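Local atomic coordinates of pyridoxine 4-oxidase (Mesorhizobium loti, PDB entry 4HA6), a protein that oxidises pyridoxine at its 4-hydroxymethyl group, with FAD as cofactor and molecular oxygen as electron acceptor, and belongs to the GMC oxidoreductase family. Residues S14-R19 / A195-L200; Y60-Q65 / R381-A387; P152-F157 / E413-W417; I158-A162 / G179-N183; G295-L299 / P341-E345. One frame throughout, in Å; residues are numbered along the deposited sequence.

Contact 1 of 5, residues S14-R19 / A195-L200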
# COMPACT_ATOMS: atom_id res chain seq x y z
N SER A 14 0.58 14.19 -2.17
CA SER A 14 1.23 15.13 -1.24
C SER A 14 2.66 15.40 -1.69
O SER A 14 3.09 16.56 -1.73
CB SER A 14 1.21 14.60 0.19
OG SER A 14 -0.11 14.46 0.66
N LEU A 15 3.37 14.33 -2.06
CA LEU A 15 4.75 14.44 -2.56
C LEU A 15 4.84 15.28 -3.82
O LEU A 15 5.79 16.05 -4.01
CB LEU A 15 5.34 13.04 -2.85
CG LEU A 15 6.84 12.94 -3.19
CD1 LEU A 15 7.38 11.56 -2.76
CD2 LEU A 15 7.15 13.20 -4.67
N LEU A 16 3.87 15.10 -4.71
CA LEU A 16 3.90 15.79 -6.00
C LEU A 16 3.59 17.27 -5.86
O LEU A 16 4.28 18.11 -6.43
CB LEU A 16 2.93 15.13 -6.99
CG LEU A 16 3.46 13.90 -7.72
CD1 LEU A 16 2.47 13.42 -8.78
CD2 LEU A 16 4.80 14.19 -8.36
N ALA A 17 2.53 17.58 -5.11
CA ALA A 17 2.20 18.97 -4.81
C ALA A 17 3.44 19.76 -4.35
O ALA A 17 3.71 20.86 -4.83
CB ALA A 17 1.10 19.03 -3.77
N ALA A 18 4.18 19.18 -3.41
CA ALA A 18 5.44 19.78 -2.96
C ALA A 18 6.46 19.85 -4.10
O ALA A 18 6.98 20.93 -4.40
CB ALA A 18 6.00 19.02 -1.79
N ARG A 19 6.76 18.71 -4.72
CA ARG A 19 7.89 18.63 -5.65
C ARG A 19 7.68 19.41 -6.95
O ARG A 19 8.59 20.12 -7.39
CB ARG A 19 8.29 17.17 -5.90
CG ARG A 19 8.94 16.50 -4.66
CD ARG A 19 10.44 16.30 -4.78
NE ARG A 19 11.05 17.35 -5.58
CZ ARG A 19 11.76 17.13 -6.68
NH1 ARG A 19 11.99 15.90 -7.12
NH2 ARG A 19 12.26 18.17 -7.34
N ALA A 195 2.93 11.42 4.60
CA ALA A 195 3.34 12.09 3.37
C ALA A 195 3.04 13.58 3.48
O ALA A 195 3.87 14.41 3.11
CB ALA A 195 2.62 11.49 2.17
N ALA A 196 1.87 13.91 4.02
CA ALA A 196 1.43 15.30 4.14
C ALA A 196 2.32 16.07 5.12
O ALA A 196 2.65 17.25 4.89
CB ALA A 196 -0.04 15.36 4.56
N ASP A 197 2.69 15.41 6.22
CA ASP A 197 3.62 15.99 7.19
C ASP A 197 4.99 16.24 6.53
O ASP A 197 5.61 17.30 6.68
CB ASP A 197 3.81 15.03 8.37
CG ASP A 197 2.56 14.89 9.23
OD1 ASP A 197 1.74 15.84 9.26
OD2 ASP A 197 2.41 13.84 9.89
N ALA A 198 5.48 15.25 5.80
CA ALA A 198 6.83 15.31 5.25
C ALA A 198 6.94 16.30 4.09
O ALA A 198 7.93 17.02 3.98
CB ALA A 198 7.28 13.91 4.81
N TRP A 199 5.94 16.34 3.22
CA TRP A 199 6.08 17.14 2.01
C TRP A 199 5.28 18.43 2.02
O TRP A 199 5.76 19.46 1.53
CB TRP A 199 5.76 16.32 0.76
CG TRP A 199 6.90 15.44 0.35
CD1 TRP A 199 7.99 15.78 -0.42
CD2 TRP A 199 7.07 14.06 0.69
NE1 TRP A 199 8.82 14.69 -0.57
CE2 TRP A 199 8.28 13.62 0.11
CE3 TRP A 199 6.31 13.16 1.44
CZ2 TRP A 199 8.75 12.31 0.26
CZ3 TRP A 199 6.77 11.85 1.58
CH2 TRP A 199 7.97 11.44 0.99
N LEU A 200 4.06 18.38 2.56
CA LEU A 200 3.22 19.58 2.65
C LEU A 200 3.51 20.34 3.95
O LEU A 200 2.63 20.48 4.81
CB LEU A 200 1.74 19.21 2.51
CG LEU A 200 1.42 18.68 1.11
CD1 LEU A 200 -0.01 18.16 0.98
CD2 LEU A 200 1.69 19.77 0.08

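Contact 2 of 5, residues Y60-Q65 / R381-A387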
# COMPACT_ATOMS: atom_id res chain seq x y z
N TYR A 60 -14.43 0.76 1.68
CA TYR A 60 -15.00 0.01 0.57
C TYR A 60 -15.32 -1.41 1.01
O TYR A 60 -14.70 -1.92 1.94
CB TYR A 60 -14.02 -0.08 -0.60
CG TYR A 60 -13.56 1.25 -1.13
CD1 TYR A 60 -14.31 1.92 -2.11
CD2 TYR A 60 -12.38 1.84 -0.68
CE1 TYR A 60 -13.90 3.15 -2.60
CE2 TYR A 60 -11.95 3.06 -1.19
CZ TYR A 60 -12.72 3.71 -2.15
OH TYR A 60 -12.32 4.94 -2.65
N ARG A 61 -16.25 -2.06 0.32
CA ARG A 61 -16.59 -3.44 0.62
C ARG A 61 -16.39 -4.28 -0.64
O ARG A 61 -16.96 -3.97 -1.69
CB ARG A 61 -18.05 -3.49 1.10
CG ARG A 61 -18.48 -4.85 1.60
CD ARG A 61 -19.98 -4.92 1.74
NE ARG A 61 -20.47 -6.30 1.79
CZ ARG A 61 -20.71 -7.05 0.72
NH1 ARG A 61 -20.48 -6.58 -0.51
NH2 ARG A 61 -21.16 -8.29 0.87
N THR A 62 -15.56 -5.32 -0.58
CA THR A 62 -15.35 -6.14 -1.78
C THR A 62 -16.53 -7.08 -2.01
O THR A 62 -17.32 -7.33 -1.08
CB THR A 62 -14.12 -7.04 -1.66
OG1 THR A 62 -14.48 -8.23 -0.97
CG2 THR A 62 -12.95 -6.33 -0.91
N GLU A 63 -16.66 -7.61 -3.23
CA GLU A 63 -17.55 -8.74 -3.45
C GLU A 63 -17.20 -9.91 -2.52
O GLU A 63 -16.08 -10.01 -2.03
CB GLU A 63 -17.44 -9.22 -4.89
CG GLU A 63 -17.86 -8.17 -5.94
CD GLU A 63 -19.28 -7.69 -5.74
OE1 GLU A 63 -19.48 -6.56 -5.22
OE2 GLU A 63 -20.21 -8.44 -6.11
N ALA A 64 -18.17 -10.80 -2.29
CA ALA A 64 -17.89 -12.08 -1.62
C ALA A 64 -16.76 -12.82 -2.34
O ALA A 64 -16.75 -12.88 -3.56
CB ALA A 64 -19.15 -12.95 -1.60
N GLN A 65 -15.80 -13.39 -1.59
CA GLN A 65 -14.69 -14.12 -2.23
C GLN A 65 -14.75 -15.63 -2.05
O GLN A 65 -14.55 -16.13 -0.93
CB GLN A 65 -13.34 -13.64 -1.69
CG GLN A 65 -13.04 -12.19 -1.97
CD GLN A 65 -12.88 -11.92 -3.45
OE1 GLN A 65 -11.90 -12.34 -4.06
NE2 GLN A 65 -13.83 -11.22 -4.03
N ARG A 381 -21.43 2.62 -5.72
CA ARG A 381 -20.31 1.91 -5.12
C ARG A 381 -19.50 1.12 -6.15
O ARG A 381 -20.04 0.67 -7.17
CB ARG A 381 -20.77 1.00 -3.98
CG ARG A 381 -21.79 -0.02 -4.40
CD ARG A 381 -21.22 -1.41 -4.33
NE ARG A 381 -22.08 -2.38 -5.01
CZ ARG A 381 -21.81 -3.68 -5.08
NH1 ARG A 381 -20.72 -4.17 -4.51
NH2 ARG A 381 -22.64 -4.50 -5.73
N LEU A 382 -18.20 0.99 -5.91
CA LEU A 382 -17.34 0.24 -6.80
C LEU A 382 -17.58 -1.25 -6.64
O LEU A 382 -17.90 -1.72 -5.54
CB LEU A 382 -15.87 0.56 -6.56
CG LEU A 382 -15.39 1.97 -6.90
CD1 LEU A 382 -13.95 2.20 -6.43
CD2 LEU A 382 -15.52 2.29 -8.39
N ILE A 383 -17.43 -1.98 -7.74
CA ILE A 383 -17.48 -3.44 -7.73
C ILE A 383 -16.04 -3.95 -7.71
O ILE A 383 -15.33 -3.89 -8.72
CB ILE A 383 -18.22 -3.98 -8.94
CG1 ILE A 383 -19.59 -3.29 -9.08
CG2 ILE A 383 -18.36 -5.51 -8.87
CD1 ILE A 383 -20.47 -3.87 -10.17
N ILE A 384 -15.61 -4.43 -6.54
CA ILE A 384 -14.22 -4.77 -6.28
C ILE A 384 -14.09 -6.28 -6.04
O ILE A 384 -14.61 -6.81 -5.04
CB ILE A 384 -13.69 -4.04 -5.03
CG1 ILE A 384 -13.76 -2.52 -5.22
CG2 ILE A 384 -12.26 -4.48 -4.69
CD1 ILE A 384 -13.76 -1.74 -3.90
N ASP A 385 -13.43 -6.96 -6.97
CA ASP A 385 -13.19 -8.40 -6.82
C ASP A 385 -11.70 -8.66 -6.79
O ASP A 385 -11.11 -8.84 -7.85
CB ASP A 385 -13.83 -9.17 -7.98
CG ASP A 385 -13.45 -10.66 -7.97
OD1 ASP A 385 -13.54 -11.31 -9.04
OD2 ASP A 385 -13.05 -11.17 -6.90
N PRO A 386 -11.10 -8.72 -5.59
CA PRO A 386 -9.66 -8.95 -5.50
C PRO A 386 -9.25 -10.36 -5.95
O PRO A 386 -8.05 -10.57 -6.10
CB PRO A 386 -9.36 -8.76 -4.00
CG PRO A 386 -10.68 -8.95 -3.31
CD PRO A 386 -11.71 -8.45 -4.28
N ALA A 387 -10.21 -11.27 -6.15
CA ALA A 387 -9.92 -12.67 -6.54
C ALA A 387 -8.95 -13.34 -5.58
O ALA A 387 -8.01 -14.03 -6.00
CB ALA A 387 -9.38 -12.74 -7.97
O HOH W 1 -17.49 -4.44 -4.39

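Contact 3 of 5, residues P152-F157 / E413-W417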
# COMPACT_ATOMS: atom_id res chain seq x y z
N PRO A 152 9.28 -6.94 24.21
CA PRO A 152 10.00 -8.18 24.54
C PRO A 152 9.42 -9.39 23.80
O PRO A 152 10.19 -10.30 23.47
CB PRO A 152 9.81 -8.30 26.07
CG PRO A 152 8.74 -7.35 26.43
CD PRO A 152 8.79 -6.24 25.41
N LEU A 153 8.11 -9.40 23.53
CA LEU A 153 7.50 -10.40 22.64
C LEU A 153 8.13 -10.41 21.24
O LEU A 153 8.47 -11.48 20.72
CB LEU A 153 5.97 -10.17 22.51
CG LEU A 153 5.20 -11.09 21.55
CD1 LEU A 153 5.54 -12.58 21.75
CD2 LEU A 153 3.69 -10.89 21.68
N ALA A 154 8.28 -9.23 20.65
CA ALA A 154 8.88 -9.12 19.31
C ALA A 154 10.35 -9.54 19.32
O ALA A 154 10.82 -10.18 18.37
CB ALA A 154 8.73 -7.71 18.76
N ARG A 155 11.07 -9.21 20.38
CA ARG A 155 12.47 -9.63 20.45
C ARG A 155 12.57 -11.14 20.54
O ARG A 155 13.50 -11.75 20.02
CB ARG A 155 13.19 -8.96 21.62
CG ARG A 155 13.45 -7.48 21.42
CD ARG A 155 14.28 -6.90 22.55
NE ARG A 155 13.49 -6.01 23.41
CZ ARG A 155 13.06 -6.34 24.63
NH1 ARG A 155 13.35 -7.53 25.13
NH2 ARG A 155 12.35 -5.46 25.34
N ALA A 156 11.60 -11.75 21.22
CA ALA A 156 11.58 -13.19 21.39
C ALA A 156 11.27 -13.84 20.04
O ALA A 156 11.83 -14.89 19.69
CB ALA A 156 10.55 -13.57 22.42
N PHE A 157 10.38 -13.20 19.28
CA PHE A 157 10.01 -13.68 17.96
C PHE A 157 11.24 -13.61 17.07
O PHE A 157 11.56 -14.56 16.34
CB PHE A 157 8.89 -12.80 17.42
CG PHE A 157 8.57 -13.04 15.97
CD1 PHE A 157 7.79 -14.13 15.59
CD2 PHE A 157 8.99 -12.14 15.00
CE1 PHE A 157 7.47 -14.34 14.25
CE2 PHE A 157 8.66 -12.33 13.65
CZ PHE A 157 7.90 -13.44 13.28
N GLU A 413 12.48 -20.26 21.98
CA GLU A 413 12.73 -18.83 22.16
C GLU A 413 11.47 -18.05 22.51
O GLU A 413 11.55 -16.90 22.97
CB GLU A 413 13.38 -18.24 20.90
CG GLU A 413 14.81 -18.71 20.65
CD GLU A 413 14.90 -20.15 20.16
OE1 GLU A 413 16.02 -20.68 20.12
OE2 GLU A 413 13.86 -20.74 19.80
N LEU A 414 10.31 -18.66 22.30
CA LEU A 414 9.02 -18.02 22.63
C LEU A 414 8.31 -18.71 23.81
O LEU A 414 7.19 -18.33 24.18
CB LEU A 414 8.10 -17.98 21.40
CG LEU A 414 8.26 -16.83 20.41
CD1 LEU A 414 7.59 -17.19 19.09
CD2 LEU A 414 7.66 -15.54 20.96
N ALA A 415 8.97 -19.70 24.41
CA ALA A 415 8.43 -20.45 25.53
C ALA A 415 8.13 -19.57 26.75
O ALA A 415 7.30 -19.93 27.59
CB ALA A 415 9.39 -21.56 25.92
N GLY A 416 8.79 -18.43 26.85
CA GLY A 416 8.52 -17.51 27.94
C GLY A 416 7.16 -16.83 27.78
O GLY A 416 6.55 -16.38 28.76
N TRP A 417 6.68 -16.77 26.54
CA TRP A 417 5.43 -16.06 26.27
C TRP A 417 4.26 -16.99 25.98
O TRP A 417 3.11 -16.65 26.29
CB TRP A 417 5.60 -15.08 25.10
CG TRP A 417 6.41 -13.91 25.47
CD1 TRP A 417 7.77 -13.75 25.31
CD2 TRP A 417 5.94 -12.73 26.11
NE1 TRP A 417 8.16 -12.53 25.81
CE2 TRP A 417 7.05 -11.88 26.31
CE3 TRP A 417 4.68 -12.30 26.54
CZ2 TRP A 417 6.93 -10.63 26.91
CZ3 TRP A 417 4.57 -11.06 27.13
CH2 TRP A 417 5.68 -10.24 27.31

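Contact 4 of 5, residues I158-A162 / G179-N183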
# COMPACT_ATOMS: atom_id res chain seq x y z
N ILE A 158 11.95 -12.49 17.15
CA ILE A 158 13.14 -12.26 16.33
C ILE A 158 14.18 -13.33 16.63
O ILE A 158 14.78 -13.89 15.70
CB ILE A 158 13.67 -10.82 16.52
CG1 ILE A 158 12.80 -9.84 15.72
CG2 ILE A 158 15.12 -10.67 16.07
CD1 ILE A 158 13.08 -8.39 15.99
N GLU A 159 14.38 -13.64 17.91
CA GLU A 159 15.28 -14.72 18.33
C GLU A 159 14.86 -16.09 17.79
O GLU A 159 15.71 -16.90 17.40
CB GLU A 159 15.36 -14.78 19.85
CG GLU A 159 16.19 -13.68 20.47
CD GLU A 159 17.64 -13.75 20.04
OE1 GLU A 159 18.14 -14.88 19.80
OE2 GLU A 159 18.28 -12.69 19.93
N ALA A 160 13.56 -16.36 17.79
CA ALA A 160 13.06 -17.62 17.28
C ALA A 160 13.41 -17.77 15.80
O ALA A 160 13.94 -18.79 15.38
CB ALA A 160 11.55 -17.72 17.49
N GLY A 161 13.11 -16.73 15.03
CA GLY A 161 13.49 -16.71 13.62
C GLY A 161 14.99 -16.85 13.40
O GLY A 161 15.43 -17.57 12.51
N ALA A 162 15.78 -16.13 14.19
CA ALA A 162 17.23 -16.16 14.08
C ALA A 162 17.80 -17.55 14.37
O ALA A 162 18.76 -17.98 13.74
CB ALA A 162 17.87 -15.11 15.00
N GLY A 179 15.15 -12.19 6.35
CA GLY A 179 15.90 -12.17 7.61
C GLY A 179 14.97 -11.82 8.76
O GLY A 179 13.75 -11.90 8.60
N VAL A 180 15.53 -11.44 9.91
CA VAL A 180 14.73 -11.02 11.05
C VAL A 180 15.17 -9.62 11.49
O VAL A 180 16.36 -9.30 11.45
CB VAL A 180 14.81 -12.01 12.24
CG1 VAL A 180 14.12 -13.33 11.89
CG2 VAL A 180 16.25 -12.26 12.66
N THR A 181 14.20 -8.78 11.87
CA THR A 181 14.46 -7.37 12.20
C THR A 181 13.17 -6.72 12.64
O THR A 181 12.09 -7.10 12.17
CB THR A 181 15.05 -6.59 10.97
OG1 THR A 181 15.30 -5.21 11.32
CG2 THR A 181 14.10 -6.62 9.80
N PRO A 182 13.25 -5.74 13.56
CA PRO A 182 12.07 -4.89 13.77
C PRO A 182 11.77 -4.14 12.48
O PRO A 182 12.72 -3.77 11.77
CB PRO A 182 12.54 -3.89 14.84
CG PRO A 182 13.73 -4.53 15.50
CD PRO A 182 14.38 -5.37 14.44
N ASN A 183 10.50 -3.91 12.17
CA ASN A 183 10.14 -3.09 11.01
C ASN A 183 10.67 -1.68 11.17
O ASN A 183 10.57 -1.10 12.25
CB ASN A 183 8.62 -3.03 10.85
CG ASN A 183 7.98 -4.40 10.73
OD1 ASN A 183 8.62 -5.34 10.28
ND2 ASN A 183 6.72 -4.51 11.15

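Contact 5 of 5, residues G295-L299 / P341-E345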
# COMPACT_ATOMS: atom_id res chain seq x y z
N GLY A 295 -2.93 -13.94 7.18
CA GLY A 295 -3.76 -14.85 7.93
C GLY A 295 -3.86 -14.36 9.37
O GLY A 295 -2.84 -14.20 10.06
N ALA A 296 -5.09 -14.13 9.82
CA ALA A 296 -5.34 -13.63 11.17
C ALA A 296 -6.14 -14.65 11.97
O ALA A 296 -7.37 -14.59 11.99
CB ALA A 296 -6.10 -12.30 11.12
N GLY A 297 -5.45 -15.57 12.64
CA GLY A 297 -3.99 -15.63 12.61
C GLY A 297 -3.53 -16.88 13.33
O GLY A 297 -4.35 -17.64 13.86
N ASN A 298 -2.22 -17.12 13.33
CA ASN A 298 -1.66 -18.18 14.16
C ASN A 298 -1.70 -17.64 15.61
O ASN A 298 -0.74 -17.03 16.09
CB ASN A 298 -0.22 -18.47 13.69
CG ASN A 298 0.37 -19.74 14.29
OD1 ASN A 298 1.58 -19.96 14.20
ND2 ASN A 298 -0.48 -20.58 14.88
N LEU A 299 -2.85 -17.83 16.27
CA LEU A 299 -3.18 -17.20 17.55
C LEU A 299 -2.67 -18.03 18.73
O LEU A 299 -2.97 -19.23 18.81
CB LEU A 299 -4.70 -17.08 17.66
CG LEU A 299 -5.40 -15.95 18.43
CD1 LEU A 299 -6.49 -16.51 19.38
CD2 LEU A 299 -4.43 -15.02 19.14
N PRO A 341 -3.67 -9.49 19.83
CA PRO A 341 -4.29 -10.79 19.50
C PRO A 341 -5.24 -10.71 18.28
O PRO A 341 -6.45 -10.90 18.42
CB PRO A 341 -5.07 -11.14 20.77
CG PRO A 341 -5.38 -9.80 21.40
CD PRO A 341 -4.18 -8.94 21.10
N ILE A 342 -4.68 -10.46 17.10
CA ILE A 342 -5.46 -10.16 15.90
C ILE A 342 -6.08 -11.40 15.22
O ILE A 342 -5.38 -12.31 14.82
CB ILE A 342 -4.59 -9.38 14.89
CG1 ILE A 342 -4.23 -8.00 15.47
CG2 ILE A 342 -5.28 -9.26 13.54
CD1 ILE A 342 -3.46 -7.10 14.52
N VAL A 343 -7.41 -11.42 15.09
CA VAL A 343 -8.07 -12.49 14.36
C VAL A 343 -9.10 -11.89 13.39
O VAL A 343 -9.54 -10.76 13.59
CB VAL A 343 -8.79 -13.50 15.29
CG1 VAL A 343 -7.82 -14.05 16.33
CG2 VAL A 343 -9.99 -12.84 15.97
N SER A 344 -9.47 -12.65 12.36
CA SER A 344 -10.52 -12.20 11.43
C SER A 344 -11.88 -12.27 12.11
O SER A 344 -11.99 -12.75 13.24
CB SER A 344 -10.54 -13.08 10.18
OG SER A 344 -11.07 -14.36 10.48
N GLU A 345 -12.92 -11.80 11.43
CA GLU A 345 -14.27 -11.89 11.97
C GLU A 345 -14.76 -13.34 12.11
O GLU A 345 -15.75 -13.58 12.79
CB GLU A 345 -15.27 -11.09 11.12
CG GLU A 345 -15.78 -11.83 9.89
CD GLU A 345 -14.77 -11.91 8.75
OE1 GLU A 345 -13.65 -11.35 8.88
OE2 GLU A 345 -15.09 -12.53 7.72

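Contact 1 of 5, residues S14-R19 / A195-L200
Ser14 opens the contact by pressing its CB against the backbone of Ala195, 3.9 Å from the carbonyl carbon, while its OG lies over Ala196 and beside the CD1 methyl of Leu200. The hydroxyl finds its polar partner in the carbonyl of Gly10, just ahead of helix 11-20, so what it offers Leu200 is packing. One residue on, Leu15 supplies the contact with the indole of Trp199. Its CG stands anti to the backbone N (chi1 -171°), which runs the chain alongside the indole, both side chains pointing the same way. From there Leu15 CD1 sits over one face of the indole, 3.8 Å from the centroid of the six-membered ring of Trp199 and 27° off its normal, a CH-pi contact. Leu15 CD1 also comes within 3.4 Å of Trp199 CZ2. Ala17 contributes just its CB, which meets Leu200 CD2 at 4.0 Å. Ala18 is placed differently from Leu15: its CB lies at the edge of the indole, near the ring plane, 3.7 Å from Trp199 CB and 3.4 Å from Trp199 O. The small side chains of Ala17 and Ala18 leave room for the tryptophan and leucine to lie close against the helix backbone. At Arg19 the touch is slight, the aliphatic CG passing near Trp199 CD1, and the guanidinium turns to salt bridges with Glu498 and Glu22. The two helical segments run nearly parallel, 15° apart with axes 8.7 Å from each other. Helix 11-20, which follows the first strand of the Rossmann-type FAD-binding domain, thus packs against both helix 195-199 and helix 490-506, and Leu30 of strand 28-31 touches Ala17 and Leu200.

Contact 2 of 5, residues Y60-Q65 / R381-A387
Glu63 and Arg381 meet at about a right angle, their carboxylate and guanidinium planes 33° apart. NH1 of Arg381 approaches OE1 of Glu63 nearly along its C-O axis, closing a salt bridge of 2.8 Å at the exposed side of the contact. Bends at chi2 in both chains bring the charges together, and Glu63 CD rests on Ile383 CG2 on the way. The backbone N of Glu63 also donates to Ile384 O at 2.8 Å. Further along, the amide of Gln65 is turned 52° from the carboxylate of Asp385. Gln65 NE2 reaches Asp385 OD2 on its anti side, somewhat out of the carboxylate plane, at 3.0 Å and also donates to Glu63 O from above the carbonyl plane. Asp385 OD2 is gripped from its other face by Ala387 N, forming an Asx turn, and Gln65 OE1 accepts from Tyr388 N. With an alanine at Gln65, Asp385 OD2 would probably lose one of these two donors and the backbone N of Tyr388 this acceptor. On the buried side, the side chains of Ile384 and Tyr60 cross at about a right angle, Ile384 CD1 3.7 Å from Tyr60 CB. Water 1 bridges Arg61 O and Ile384 N. These contacts join the chain running on from strand 60-61 to strand 383-385 and its flanks, each strand in its own two-stranded antiparallel sheet, beside helix 252-262 of this GMC oxidoreductase.

Contact 3 of 5, residues P152-F157 / E413-W417
Trp417 lies across the first turn of helix 152-163, joining that helix to the loop that leads from helix 392-409 into strand 418-421 of the large antiparallel sheet of this GMC oxidoreductase. Its side chain leaves the backbone with CG anti to the carbonyl carbon (chi1 -72°), which carries the indole toward the helix. CB is the first atom to arrive, brushing the CD1 methyl of Leu153, and CG follows at 4.0 Å from the same methyl. On one flank CD1 of the five-membered ring meets Ala156 CB, an oblique approach, also at 4.0 Å. NE1 passes over the start of the helix, near Pro152 O and Leu153 N, without a hydrogen bond to either. Here the backbone covers a face of the indole: Leu153 CA stands 4.1 Å from the centroid of the five-membered ring, 20° off its normal, a CH-pi contact. CZ2, farther out along the ring system, ends against the pyrrolidine of Pro152, whose CG lies 3.8 Å away at the exposed margin. Tyr356 of strand 355-362 touches both Trp417 and Leu153, and so ties the pair to the sheet.

Leu414 packs beside the tryptophan against the same helix face. It sends CD2 to Leu153 CD1 and to Ala156 CB, so Ala156 CB touches both the leucine and the tryptophan. Phe157 turns the other way, onto strands 333-338 and 314-320. Glu413 adds mainly backbone, its carboxylate swinging off to a salt bridge with Arg411, and its carbonyl O lies 3.5 Å from Ala156 CB.

Contact 4 of 5, residues I158-A162 / G179-N183
Ile158 and Val180 slide past each other in opposite directions, their CG2 methyls 3.9 Å apart, in a contact that holds no hydrogen bond between its segments. Beyond this pair the isoleucine reaches farther along the loop. CG1 anti to the carbonyl carbon (chi1 -78°) and an extended chi2 put Ile158 CD1 3.6 Å from Pro182 CD, with the side chains crossing at about a right angle. Val180 fits against the helix: CG1 lies 3.8 Å from Gly161 CA, and CG2 meets both Ile158 O and Ala162 CB. Gly161 matters here because a CB in its place would run into Val180 CG1. Were Ile158 cut back to an alanine, a gap is likely to open beside Pro182 CD, and Val180 CG2 would have less to pack against. Outside this apolar layer, backbone hydrogen bonds of Val180 to Pro167 and Leu169 fix the valine, and Leu166 touches its side chain. Thr181 faces away from the helix. Its hydroxyl is bonded to Pro182 O and to Gly171 N, while its carbonyl accepts from Ser316. Backbone bonds of Gly179 to Tyr319 and of Asn183 to Glu315 lay the loop along strand 314-320, so the contact is a helix packed on an irregular segment that borders the antiparallel sheet of the GMC fold.

Contact 5 of 5, residues G295-L299 / P341-E345
Leu299 meets Val343 obliquely, its CG 3.7 Å from the CG1 methyl of the valine. The leucine is an unusual conformer: chi1 of -149° and chi2 of -131° both lie well away from staggered values. In this pose Leu299 CD2 is turned to Pro341, 4.3 Å from CB of the proline, and CD1 stays near Val343. The valine itself has CG1 anti to its carbonyl carbon, which aims that methyl at the leucine. Ala296 makes the other half of the contact, its CB 4.0 Å from Ile342 CG2. Ile342 sends the rest of its chain elsewhere, and its side chain comes to about 6 Å from the bound pyridoxamine at the nearest atoms.

Strand 293-302 belongs to the antiparallel sheet of the GMC oxidoreductase fold, and it turns a corner at Ala296, where the peptide before Gly297 is cis. At that corner Ala296 O accepts a hydrogen bond of 2.9 Å from Ser344 N, the donor tilted 28° from the carbonyl plane, and a CA-H...O contact from Val343 CA. Gly297 lies near Ile342 O, and a CB on it would be tight against that oxygen. The hydroxyl of Ser344 is bonded to Arg439 O and Ser346 N.

Contacts 1 and 4 are buried, whereas contacts 2, 3 and 5 are partly buried. Contact 1 belongs to the FAD-binding region, where two helices pack without a hydrogen bond between them. Contacts 3 and 4 share helix 152-163 and touch through Glu413, their centres about 11 Å apart. Both rely on apolar packing, but contact 3 puts an indole on the helix start while contact 4 uses branched aliphatics and a glycine. Contact 5, about 18 Å from contact 3 between centres, mixes one backbone hydrogen bond with aliphatic packing. Contact 2, with its salt bridge and side-chain hydrogen bonds, is the most polar, and lies opposite contact 1 across the chain's centre.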